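Local coordinates for tRNA(Ile2) 2-agmatinylcytidine synthetase TiaS (Archaeoglobus fulgidus, PDB 5XOB), which catalyses the ATP-dependent attachment of agmatine to the wobble cytidine of a minor isoleucine tRNA, changing the codon the tRNA reads from AUG to AUA, at residues Val23-Arg28 / Val59-Glu64; Glu77-His82 / Pro132-Lys137; Ala83-Asp86 / Asn91-Ala94; Pro107-Ala112 / Val149-Glu154; Leu123-Ile126 / Phe130-His133. All coordinates share one frame; numbering follows the deposited sequence.

Contact 1 of 5, residues Val23-Arg28 / Val59-Glu64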
# COMPACT_ATOMS: atom_id res chain seq x y z
N VAL A 23 2.39 -18.40 13.52
CA VAL A 23 3.39 -18.39 14.59
C VAL A 23 3.18 -19.57 15.51
O VAL A 23 4.13 -20.20 15.96
CB VAL A 23 3.28 -17.11 15.42
CG1 VAL A 23 4.07 -17.23 16.73
CG2 VAL A 23 3.74 -15.92 14.60
N LEU A 24 1.92 -19.83 15.82
CA LEU A 24 1.57 -20.94 16.65
C LEU A 24 2.03 -22.18 15.92
O LEU A 24 2.74 -23.01 16.49
CB LEU A 24 0.06 -20.99 16.89
CG LEU A 24 -0.54 -19.76 17.58
CD1 LEU A 24 -2.06 -19.84 17.61
CD2 LEU A 24 0.02 -19.58 18.99
N ALA A 25 1.67 -22.30 14.65
CA ALA A 25 2.07 -23.47 13.86
C ALA A 25 3.57 -23.62 13.89
O ALA A 25 4.09 -24.71 14.12
CB ALA A 25 1.58 -23.35 12.43
N MET A 26 4.27 -22.52 13.67
CA MET A 26 5.73 -22.55 13.71
C MET A 26 6.23 -23.10 15.05
O MET A 26 7.08 -24.00 15.07
CB MET A 26 6.30 -21.16 13.42
CG MET A 26 6.26 -20.79 11.94
SD MET A 26 6.60 -19.05 11.63
CE MET A 26 8.20 -18.91 12.43
N GLU A 27 5.69 -22.59 16.16
CA GLU A 27 6.06 -23.09 17.49
C GLU A 27 5.90 -24.60 17.59
O GLU A 27 6.84 -25.30 17.98
CB GLU A 27 5.22 -22.41 18.57
CG GLU A 27 5.59 -20.97 18.83
CD GLU A 27 4.70 -20.31 19.87
OE1 GLU A 27 3.75 -20.98 20.34
OE2 GLU A 27 4.94 -19.14 20.22
N ARG A 28 4.72 -25.11 17.24
CA ARG A 28 4.44 -26.55 17.31
C ARG A 28 5.40 -27.39 16.47
O ARG A 28 5.91 -28.41 16.92
CB ARG A 28 2.99 -26.89 16.94
CG ARG A 28 2.20 -27.50 18.09
CD ARG A 28 0.89 -28.15 17.64
NE ARG A 28 0.73 -29.52 18.15
CZ ARG A 28 -0.39 -30.25 18.08
NH1 ARG A 28 -1.49 -29.74 17.53
NH2 ARG A 28 -0.41 -31.48 18.57
N VAL A 59 0.81 -16.17 4.54
CA VAL A 59 2.11 -16.40 5.19
C VAL A 59 2.72 -17.74 4.75
O VAL A 59 2.02 -18.74 4.56
CB VAL A 59 1.97 -16.43 6.74
CG1 VAL A 59 3.32 -16.64 7.42
CG2 VAL A 59 1.31 -15.15 7.25
N SER A 60 4.05 -17.76 4.61
CA SER A 60 4.79 -19.01 4.44
C SER A 60 6.02 -19.09 5.34
O SER A 60 6.49 -18.08 5.87
CB SER A 60 5.23 -19.18 2.99
OG SER A 60 5.96 -18.06 2.54
N PHE A 61 6.53 -20.30 5.52
CA PHE A 61 7.80 -20.49 6.21
C PHE A 61 8.46 -21.80 5.81
O PHE A 61 7.79 -22.76 5.43
CB PHE A 61 7.63 -20.43 7.73
CG PHE A 61 6.65 -21.43 8.28
CD1 PHE A 61 7.09 -22.65 8.79
CD2 PHE A 61 5.28 -21.14 8.32
CE1 PHE A 61 6.19 -23.57 9.30
CE2 PHE A 61 4.37 -22.06 8.83
CZ PHE A 61 4.83 -23.28 9.32
N LEU A 62 9.79 -21.82 5.89
CA LEU A 62 10.59 -22.97 5.51
C LEU A 62 10.93 -23.83 6.73
O LEU A 62 11.42 -23.31 7.74
CB LEU A 62 11.88 -22.52 4.84
CG LEU A 62 12.71 -23.57 4.10
CD1 LEU A 62 11.89 -24.30 3.05
CD2 LEU A 62 13.93 -22.93 3.46
N VAL A 63 10.69 -25.13 6.62
CA VAL A 63 11.05 -26.06 7.68
C VAL A 63 11.88 -27.22 7.16
O VAL A 63 11.89 -27.50 5.97
CB VAL A 63 9.81 -26.63 8.39
CG1 VAL A 63 8.97 -25.50 8.94
CG2 VAL A 63 8.99 -27.48 7.45
N GLU A 64 12.58 -27.87 8.09
CA GLU A 64 13.29 -29.11 7.83
C GLU A 64 12.67 -30.16 8.75
O GLU A 64 12.63 -29.97 9.97
CB GLU A 64 14.78 -28.95 8.12
CG GLU A 64 15.59 -30.24 8.12
CD GLU A 64 16.20 -30.58 6.77
OE1 GLU A 64 16.89 -29.71 6.18
OE2 GLU A 64 16.02 -31.73 6.31
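Helix 20-32 and strand 57-64 come nearest at Met26 and Phe61, whose CA atoms stand 8.0 Å apart, so side chains alone bridge the gap. Met26 CG lies almost exactly above the middle of the Phe61 ring, 3.5 Å from the centroid and 4° off the ring normal, a CH-pi contact. From there the thioether continues over the same face: SD of Met26 is 4.4 Å from the Phe61 centroid, which makes a Met-aromatic contact as well. The two side chains run past each other in opposite directions. The bond from CA to CB of Phe61 is directed toward the helix, and CG sits between the backbone N and the carbonyl carbon (chi1 58°); Ala25 CB approaches Phe61 CZ obliquely at 4.5 Å. Replacing Phe61 by an alanine removes the ring and would probably open a gap beside Met26, whose CG and SD would lose their aromatic support. The contact is buried helix-on-sheet packing. Phe61 pairs through its backbone with Val5 of strand 2-8, Met26 also reaches Val36 and Pro40 of strand 35-44 and Met240 of strand 239-244, and Ala25 touches Val78 of helix 68-82.

Contact 2 of 5, residues Glu77-His82 / Pro132-Lys137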
# COMPACT_ATOMS: atom_id res chain seq x y z
N GLU A 77 -3.84 -29.75 12.88
CA GLU A 77 -4.36 -29.74 14.24
C GLU A 77 -4.32 -28.34 14.83
O GLU A 77 -5.22 -27.94 15.56
CB GLU A 77 -3.55 -30.70 15.10
CG GLU A 77 -3.77 -32.16 14.70
CD GLU A 77 -2.71 -33.11 15.24
OE1 GLU A 77 -1.91 -32.73 16.13
OE2 GLU A 77 -2.68 -34.27 14.75
N VAL A 78 -3.25 -27.61 14.50
CA VAL A 78 -3.13 -26.20 14.86
C VAL A 78 -4.32 -25.41 14.35
O VAL A 78 -4.86 -24.54 15.04
CB VAL A 78 -1.85 -25.58 14.25
CG1 VAL A 78 -1.82 -24.06 14.45
CG2 VAL A 78 -0.61 -26.22 14.86
N ILE A 79 -4.73 -25.72 13.12
CA ILE A 79 -5.84 -25.03 12.49
C ILE A 79 -7.14 -25.37 13.20
O ILE A 79 -7.91 -24.48 13.56
CB ILE A 79 -5.96 -25.39 10.99
CG1 ILE A 79 -4.74 -24.86 10.23
CG2 ILE A 79 -7.23 -24.81 10.40
CD1 ILE A 79 -4.55 -25.48 8.86
N ILE A 80 -7.37 -26.66 13.41
CA ILE A 80 -8.62 -27.09 14.02
C ILE A 80 -8.78 -26.43 15.38
O ILE A 80 -9.87 -25.95 15.72
CB ILE A 80 -8.72 -28.63 14.15
CG1 ILE A 80 -8.74 -29.27 12.75
CG2 ILE A 80 -9.98 -29.02 14.91
CD1 ILE A 80 -8.81 -30.79 12.74
N GLU A 81 -7.69 -26.40 16.14
CA GLU A 81 -7.72 -25.88 17.50
C GLU A 81 -7.88 -24.36 17.58
O GLU A 81 -8.60 -23.87 18.44
CB GLU A 81 -6.46 -26.31 18.26
CG GLU A 81 -6.33 -25.68 19.64
CD GLU A 81 -5.14 -26.21 20.43
OE1 GLU A 81 -4.95 -25.76 21.58
OE2 GLU A 81 -4.39 -27.05 19.89
N HIS A 82 -7.20 -23.63 16.70
CA HIS A 82 -7.07 -22.18 16.86
C HIS A 82 -7.89 -21.33 15.88
O HIS A 82 -8.39 -20.27 16.25
CB HIS A 82 -5.59 -21.78 16.80
CG HIS A 82 -4.81 -22.20 18.02
ND1 HIS A 82 -4.92 -21.55 19.23
CD2 HIS A 82 -3.92 -23.20 18.21
CE1 HIS A 82 -4.13 -22.13 20.11
NE2 HIS A 82 -3.51 -23.14 19.52
N PRO A 132 0.68 -31.75 -1.31
CA PRO A 132 -0.16 -32.02 -0.16
C PRO A 132 -0.68 -30.72 0.41
O PRO A 132 0.02 -29.70 0.40
CB PRO A 132 0.79 -32.71 0.83
CG PRO A 132 2.03 -33.04 0.06
CD PRO A 132 2.10 -32.03 -1.03
N HIS A 133 -1.90 -30.76 0.93
CA HIS A 133 -2.62 -29.55 1.25
C HIS A 133 -3.76 -29.82 2.21
O HIS A 133 -4.20 -30.97 2.36
CB HIS A 133 -3.18 -28.96 -0.03
CG HIS A 133 -4.12 -29.87 -0.76
ND1 HIS A 133 -3.70 -31.03 -1.37
CD2 HIS A 133 -5.45 -29.79 -0.98
CE1 HIS A 133 -4.73 -31.63 -1.93
NE2 HIS A 133 -5.81 -30.90 -1.71
N LEU A 134 -4.23 -28.76 2.86
CA LEU A 134 -5.41 -28.81 3.73
C LEU A 134 -6.38 -27.76 3.25
O LEU A 134 -5.97 -26.65 2.90
CB LEU A 134 -5.02 -28.51 5.17
CG LEU A 134 -4.02 -29.49 5.78
CD1 LEU A 134 -3.38 -28.89 7.02
CD2 LEU A 134 -4.71 -30.80 6.12
N ARG A 135 -7.66 -28.10 3.21
CA ARG A 135 -8.71 -27.12 2.91
C ARG A 135 -9.90 -27.40 3.80
O ARG A 135 -10.82 -28.13 3.43
CB ARG A 135 -9.08 -27.14 1.41
CG ARG A 135 -9.74 -28.43 0.93
CD ARG A 135 -9.39 -28.77 -0.51
NE ARG A 135 -10.53 -28.68 -1.43
CZ ARG A 135 -10.67 -29.46 -2.52
NH1 ARG A 135 -9.78 -30.40 -2.81
NH2 ARG A 135 -11.73 -29.31 -3.31
N HIS A 136 -9.89 -26.83 4.99
CA HIS A 136 -10.84 -27.25 6.02
C HIS A 136 -12.29 -26.96 5.67
O HIS A 136 -13.19 -27.61 6.20
CB HIS A 136 -10.47 -26.65 7.37
CG HIS A 136 -9.30 -27.33 8.00
ND1 HIS A 136 -8.02 -27.19 7.51
CD2 HIS A 136 -9.22 -28.18 9.05
CE1 HIS A 136 -7.20 -27.92 8.25
NE2 HIS A 136 -7.90 -28.52 9.19
N LYS A 137 -12.51 -25.99 4.79
CA LYS A 137 -13.85 -25.69 4.32
C LYS A 137 -13.80 -25.49 2.82
O LYS A 137 -13.48 -26.42 2.06
CB LYS A 137 -14.40 -24.47 5.07
CG LYS A 137 -14.17 -24.52 6.58
CD LYS A 137 -15.21 -23.76 7.39
CE LYS A 137 -15.56 -22.42 6.79
NZ LYS A 137 -16.20 -21.51 7.78
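Ile79 and His136 carry the packing of helix 68-82 against strand 133-135 and the turn that follows it, at the edge of the large mixed sheet that runs through the TCKD and FLD regions, both of the RRM clan. The helix thus covers the rim of the sheet with an isoleucine laid on a histidine ring. Followed outward, Ile79 starts with CB, 3.9 Å from His136 CE1. Here the side chain forks. The CG2 branch, anti to the backbone N, stands above the centre of the His136 imidazole, 3.8 Å from its centroid and 10° off the ring normal, a CH-pi contact. The other branch leaves through CG1, anti to the carbonyl carbon (chi1 -66°), and extends to CD1, which bridges two partners: Ile79 CD1 is 3.7 Å from His136 CE1 and 4.0 Å from Leu134 CD1. Both branches therefore bear on the same ring, while the tip of the longer one also reaches the leucine from the strand itself. Leu134 is anchored by its backbone to Ala94 of the adjoining strand 93-98. Ile80, one residue further along the helix, crosses the histidine at about a right angle on the more exposed side. The ring has a polar tether too, since NE2 makes a weak hydrogen bond with Asn76 OD1, one turn before Ile80 on the helix. That same nitrogen is where Ile80 arrives, its CG1 lying 3.7 Å from His136 NE2.

Contact 3 of 5, residues Ala83-Asp86 / Asn91-Ala94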
# COMPACT_ATOMS: atom_id res chain seq x y z
N ALA A 83 -8.02 -21.80 14.64
CA ALA A 83 -8.83 -21.08 13.64
C ALA A 83 -10.31 -21.13 14.01
O ALA A 83 -10.79 -22.16 14.51
CB ALA A 83 -8.63 -21.68 12.26
N MET A 84 -11.02 -20.04 13.77
CA MET A 84 -12.46 -20.01 13.98
C MET A 84 -13.15 -20.48 12.72
O MET A 84 -13.49 -19.70 11.83
CB MET A 84 -12.96 -18.63 14.40
CG MET A 84 -13.00 -18.45 15.90
SD MET A 84 -11.36 -18.20 16.59
CE MET A 84 -11.17 -16.45 16.25
N LEU A 85 -13.37 -21.79 12.67
CA LEU A 85 -13.89 -22.46 11.50
C LEU A 85 -15.37 -22.14 11.30
O LEU A 85 -15.87 -22.16 10.17
CB LEU A 85 -13.65 -23.96 11.63
CG LEU A 85 -12.16 -24.34 11.67
CD1 LEU A 85 -11.91 -25.69 12.34
CD2 LEU A 85 -11.58 -24.32 10.27
N ASP A 86 -16.07 -21.83 12.39
CA ASP A 86 -17.48 -21.45 12.33
C ASP A 86 -17.74 -20.16 11.53
O ASP A 86 -18.75 -20.05 10.83
CB ASP A 86 -18.08 -21.32 13.75
CG ASP A 86 -17.12 -20.68 14.75
OD1 ASP A 86 -16.08 -20.12 14.33
OD2 ASP A 86 -17.42 -20.74 15.96
N ASN A 91 -11.88 -19.60 5.48
CA ASN A 91 -11.76 -20.83 4.71
C ASN A 91 -10.30 -21.20 4.60
O ASN A 91 -9.70 -21.09 3.53
CB ASN A 91 -12.41 -20.65 3.35
CG ASN A 91 -13.89 -20.40 3.48
OD1 ASN A 91 -14.68 -21.32 3.65
ND2 ASN A 91 -14.28 -19.13 3.43
N PRO A 92 -9.72 -21.65 5.72
CA PRO A 92 -8.30 -21.95 5.85
C PRO A 92 -7.76 -22.85 4.75
O PRO A 92 -8.41 -23.80 4.32
CB PRO A 92 -8.22 -22.67 7.20
CG PRO A 92 -9.39 -22.17 7.96
CD PRO A 92 -10.47 -22.00 6.94
N GLY A 93 -6.56 -22.53 4.29
CA GLY A 93 -5.87 -23.34 3.32
C GLY A 93 -4.43 -23.44 3.73
O GLY A 93 -3.89 -22.52 4.35
N ALA A 94 -3.80 -24.55 3.40
CA ALA A 94 -2.38 -24.68 3.62
C ALA A 94 -1.78 -25.67 2.64
O ALA A 94 -2.42 -26.63 2.24
CB ALA A 94 -2.09 -25.10 5.05
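A single ring carbon, Pro92 CG, receives both side chains that reach across this contact, those of Ala83 and Leu85. The methyl CD2 of Leu85 comes to 3.8 Å from Pro92 CG, and Ala83 CB lies further off, 4.4 Å from the same atom. Between these two, Met84 forms the centre of an inverse gamma turn (phi -88°, psi 90°) and its CB is directed away from the proline, so that the tight bend after helix 68-82 offers alternate residues to the ring. Leu85 CG is anti to the carbonyl carbon (chi1 -63°), and it is the CD2 branch that swings across to the pyrrolidine, the two side chains crossing at a slant. The backbones keep their distance: the CA atoms of Leu85 and Asn91 are 7.3 Å apart. The contact closes the short loop leading from helix 68-82 into strand 93-98, where Gly93 pairs with Asp8, a ligand of the magnesium ion, and the side chain of Pro92 lies about 10 Å from that metal. Asn91 OD1 accepts from Lys138 N, a polar tie from the chain beyond strand 133-135. Across the two segments themselves the chemistry is wholly apolar: small van der Waals contacts on a rigid ring, which fix spacing but impose little directional constraint.

Contact 4 of 5, residues Pro107-Ala112 / Val149-Glu154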
# COMPACT_ATOMS: atom_id res chain seq x y z
N PRO A 107 5.01 -17.59 -11.00
CA PRO A 107 3.93 -17.02 -11.82
C PRO A 107 2.58 -17.00 -11.12
O PRO A 107 1.85 -16.01 -11.21
CB PRO A 107 3.87 -17.97 -13.03
CG PRO A 107 5.19 -18.66 -13.07
CD PRO A 107 5.63 -18.76 -11.65
N PHE A 108 2.25 -18.09 -10.44
CA PHE A 108 1.01 -18.15 -9.68
C PHE A 108 0.95 -16.99 -8.69
O PHE A 108 -0.00 -16.22 -8.69
CB PHE A 108 0.89 -19.49 -8.92
CG PHE A 108 -0.46 -19.69 -8.27
CD1 PHE A 108 -1.48 -20.36 -8.94
CD2 PHE A 108 -0.72 -19.19 -7.00
CE1 PHE A 108 -2.72 -20.53 -8.36
CE2 PHE A 108 -1.96 -19.36 -6.41
CZ PHE A 108 -2.96 -20.03 -7.09
N ALA A 109 1.98 -16.89 -7.86
CA ALA A 109 2.06 -15.83 -6.85
C ALA A 109 1.88 -14.47 -7.49
O ALA A 109 1.07 -13.67 -7.03
CB ALA A 109 3.38 -15.90 -6.10
N ASP A 110 2.63 -14.21 -8.56
CA ASP A 110 2.53 -12.96 -9.32
C ASP A 110 1.10 -12.59 -9.64
O ASP A 110 0.66 -11.46 -9.39
CB ASP A 110 3.29 -13.09 -10.65
CG ASP A 110 4.63 -12.39 -10.64
OD1 ASP A 110 5.38 -12.52 -9.64
OD2 ASP A 110 4.94 -11.71 -11.65
N LYS A 111 0.38 -13.55 -10.20
CA LYS A 111 -1.01 -13.37 -10.62
C LYS A 111 -1.93 -13.12 -9.43
O LYS A 111 -2.88 -12.35 -9.52
CB LYS A 111 -1.47 -14.60 -11.40
CG LYS A 111 -2.81 -14.45 -12.08
CD LYS A 111 -3.13 -15.70 -12.88
CE LYS A 111 -4.44 -15.57 -13.65
NZ LYS A 111 -4.90 -16.90 -14.16
N ALA A 112 -1.66 -13.80 -8.32
CA ALA A 112 -2.42 -13.57 -7.10
C ALA A 112 -2.23 -12.16 -6.57
O ALA A 112 -3.16 -11.56 -6.01
CB ALA A 112 -2.01 -14.59 -6.04
N VAL A 149 4.02 -19.10 -0.94
CA VAL A 149 5.12 -20.02 -1.22
C VAL A 149 5.86 -19.63 -2.51
O VAL A 149 7.09 -19.70 -2.56
CB VAL A 149 4.60 -21.49 -1.29
CG1 VAL A 149 5.65 -22.45 -1.83
CG2 VAL A 149 4.16 -21.94 0.10
N GLY A 150 5.12 -19.22 -3.54
CA GLY A 150 5.70 -18.92 -4.85
C GLY A 150 6.32 -17.54 -5.02
O GLY A 150 7.21 -17.35 -5.86
N ALA A 151 5.86 -16.58 -4.23
CA ALA A 151 6.21 -15.18 -4.45
C ALA A 151 7.72 -14.97 -4.46
O ALA A 151 8.40 -15.33 -3.49
CB ALA A 151 5.57 -14.31 -3.39
N GLU A 152 8.24 -14.41 -5.55
CA GLU A 152 9.63 -13.97 -5.60
C GLU A 152 9.71 -12.52 -5.14
O GLU A 152 8.98 -11.66 -5.63
CB GLU A 152 10.23 -14.09 -7.00
CG GLU A 152 11.58 -13.40 -7.11
CD GLU A 152 12.36 -13.76 -8.36
OE1 GLU A 152 12.99 -12.85 -8.95
OE2 GLU A 152 12.34 -14.95 -8.76
N LEU A 153 10.63 -12.26 -4.20
CA LEU A 153 10.80 -10.92 -3.64
C LEU A 153 12.14 -10.30 -4.06
O LEU A 153 13.18 -10.55 -3.43
CB LEU A 153 10.69 -10.98 -2.12
CG LEU A 153 9.37 -11.48 -1.51
CD1 LEU A 153 9.34 -11.20 -0.02
CD2 LEU A 153 8.16 -10.86 -2.18
N GLU A 154 12.10 -9.51 -5.12
CA GLU A 154 13.26 -8.73 -5.57
C GLU A 154 13.57 -7.66 -4.52
O GLU A 154 14.66 -7.61 -3.95
CB GLU A 154 12.97 -8.06 -6.92
CG GLU A 154 12.88 -9.02 -8.10
CD GLU A 154 14.17 -9.10 -8.91
OE1 GLU A 154 14.07 -9.27 -10.15
OE2 GLU A 154 15.27 -8.99 -8.33
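Ala151 meets Ala109 just where the backbone leaves helix 141-150: Gly150 is still near-helical (phi -83°, psi -25°), whereas at Ala151 psi turns to 123° and carries the chain away in extended form. The exit lies directly against helix 106-114, and the CA atoms of Ala109 and Ala151 are only 4.8 Å apart. The methyl of Ala109 is pressed onto the backbone of the other segment. Its CB lies against the peptide joining Gly150 to Ala151, 3.5 Å from Gly150 C and 3.2 Å from Ala151 N, and Ala109 CB is 3.8 Å from Ala151 CB. Gly150 has no side chain; a CB modelled there would lie about 3.4 Å from Ala109 CB, a tight fit. The contact is buried and joins a helix of the TCKD family region to a helix end in the FLD region, some 13 Å from the magnesium ion as measured from the side chain of Ala151. Around it, Phe108 packs on helix 119-129 and on Leu146, and Val149 touches strand 93-98. Arg41 of strand 35-44 donates to Ala151 O, tying the exit from the helix to the sheet. Methyl against peptide is contact by shape alone: the Ala109 carbon offers no hydrogen bond to the polar atoms of the peptide, and the closeness of the two backbones is consistent with the smallness of glycine and alanine.

Contact 5 of 5, residues Leu123-Ile126 / Phe130-His133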
# COMPACT_ATOMS: atom_id res chain seq x y z
N LEU A 123 -6.43 -25.41 -7.39
CA LEU A 123 -6.62 -26.84 -7.36
C LEU A 123 -5.91 -27.54 -8.49
O LEU A 123 -5.32 -28.59 -8.30
CB LEU A 123 -8.11 -27.18 -7.42
CG LEU A 123 -8.92 -26.74 -6.21
CD1 LEU A 123 -10.41 -26.95 -6.48
CD2 LEU A 123 -8.48 -27.48 -4.95
N PHE A 124 -5.99 -26.95 -9.68
CA PHE A 124 -5.32 -27.55 -10.82
C PHE A 124 -3.83 -27.71 -10.55
O PHE A 124 -3.25 -28.77 -10.80
CB PHE A 124 -5.52 -26.71 -12.08
CG PHE A 124 -4.72 -27.20 -13.26
CD1 PHE A 124 -5.13 -28.31 -13.98
CD2 PHE A 124 -3.55 -26.55 -13.63
CE1 PHE A 124 -4.39 -28.76 -15.06
CE2 PHE A 124 -2.80 -27.00 -14.71
CZ PHE A 124 -3.22 -28.11 -15.42
N VAL A 125 -3.23 -26.65 -10.04
CA VAL A 125 -1.80 -26.63 -9.75
C VAL A 125 -1.45 -27.69 -8.72
O VAL A 125 -0.46 -28.41 -8.87
CB VAL A 125 -1.37 -25.24 -9.23
CG1 VAL A 125 0.06 -25.25 -8.72
CG2 VAL A 125 -1.51 -24.20 -10.34
N ILE A 126 -2.27 -27.79 -7.69
CA ILE A 126 -2.04 -28.78 -6.64
C ILE A 126 -2.08 -30.20 -7.20
O ILE A 126 -1.17 -30.99 -6.93
CB ILE A 126 -3.05 -28.62 -5.48
CG1 ILE A 126 -2.75 -27.32 -4.73
CG2 ILE A 126 -2.96 -29.81 -4.53
CD1 ILE A 126 -3.84 -26.86 -3.80
N PHE A 130 0.97 -32.77 -7.31
CA PHE A 130 0.69 -33.68 -6.21
C PHE A 130 1.14 -33.02 -4.91
O PHE A 130 1.83 -33.62 -4.08
CB PHE A 130 1.40 -35.03 -6.45
CG PHE A 130 1.38 -35.48 -7.89
CD1 PHE A 130 0.27 -36.16 -8.41
CD2 PHE A 130 2.46 -35.22 -8.74
CE1 PHE A 130 0.25 -36.57 -9.74
CE2 PHE A 130 2.44 -35.63 -10.06
CZ PHE A 130 1.34 -36.30 -10.57
N ILE A 131 0.77 -31.75 -4.76
CA ILE A 131 1.11 -30.97 -3.57
C ILE A 131 0.14 -31.38 -2.48
O ILE A 131 -1.08 -31.39 -2.69
CB ILE A 131 1.01 -29.45 -3.78
CG1 ILE A 131 1.96 -29.00 -4.89
CG2 ILE A 131 1.37 -28.71 -2.50
CD1 ILE A 131 1.66 -27.61 -5.42
N PRO A 132 0.68 -31.75 -1.31
CA PRO A 132 -0.16 -32.02 -0.16
C PRO A 132 -0.68 -30.72 0.41
O PRO A 132 0.02 -29.70 0.40
CB PRO A 132 0.79 -32.71 0.83
CG PRO A 132 2.03 -33.04 0.06
CD PRO A 132 2.10 -32.03 -1.03
N HIS A 133 -1.90 -30.76 0.93
CA HIS A 133 -2.62 -29.55 1.25
C HIS A 133 -3.76 -29.82 2.21
O HIS A 133 -4.20 -30.97 2.36
CB HIS A 133 -3.18 -28.96 -0.03
CG HIS A 133 -4.12 -29.87 -0.76
ND1 HIS A 133 -3.70 -31.03 -1.37
CD2 HIS A 133 -5.45 -29.79 -0.98
CE1 HIS A 133 -4.73 -31.63 -1.93
NE2 HIS A 133 -5.81 -30.90 -1.71
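Ile126 and Ile131 belong to a Schellman motif that ends helix 119-129 and leads the chain into edge strand 133-135. Phe130, with its positive phi of 48°, makes the turn, and Ile131 N then bonds back to Ile126 O over 3.0 Å at a fairly straight 161°. The apolar half of the motif joins the same two residues: Ile126 CG2 lies 4.1 Å from Ile131 CB, the hydrophobic pairing across the helix end that commonly accompanies this cap. Further out, Ile131 CD1 approaches Val125 CG1 at 4.4 Å, and the isoleucine also packs on Val95 and Val97 of strand 93-98. His133 adds a second layer. Its CG lies between the backbone N and the carbonyl carbon (chi1 60°), and its ND1 makes a bent hydrogen bond to Ile131 O, 3.0 Å away, with the acceptor out of the ring plane. Over one ring face comes Ile126 CG2, displaced toward the rim and 3.5 Å from His133 ND1, a CH-pi contact. Leu142 of helix 141-150 touches both Ile126 and His133. A leucine in place of His133 would probably leave Ile131 O without its side-chain donor and take from Ile126 CG2 the flat ring it rests on. Since the carbonyl can only accept, ND1 is probably the protonated nitrogen, and one residue thus serves the turn twice, with a ring nitrogen for the carbonyl and an apolar face for the methyl.

How the contacts relate
Contacts 1, 2 and 3 reach the large mixed sheet, whose strands run 133-135, 93-98, 2-8, 57-64 from its edge; contact 5 leads into the edge strand, and contact 4 lies between helices beside it. The centres of contacts 1 and 2 are 14 Å apart, and the Arg28-Glu77 salt bridge joins them. Contact 3 is nested within the loop that contact 2 closes, their centres only 6 Å apart. Contact 5 is likewise nested inside contact 4 and shares Pro132 and His133 with contact 2, so strand 133-135 meets both helix 68-82 and helix 119-129. The segments of contacts 2 and 4 alternate along the chain, and contact 4 brings the TCKD region against the FLD region.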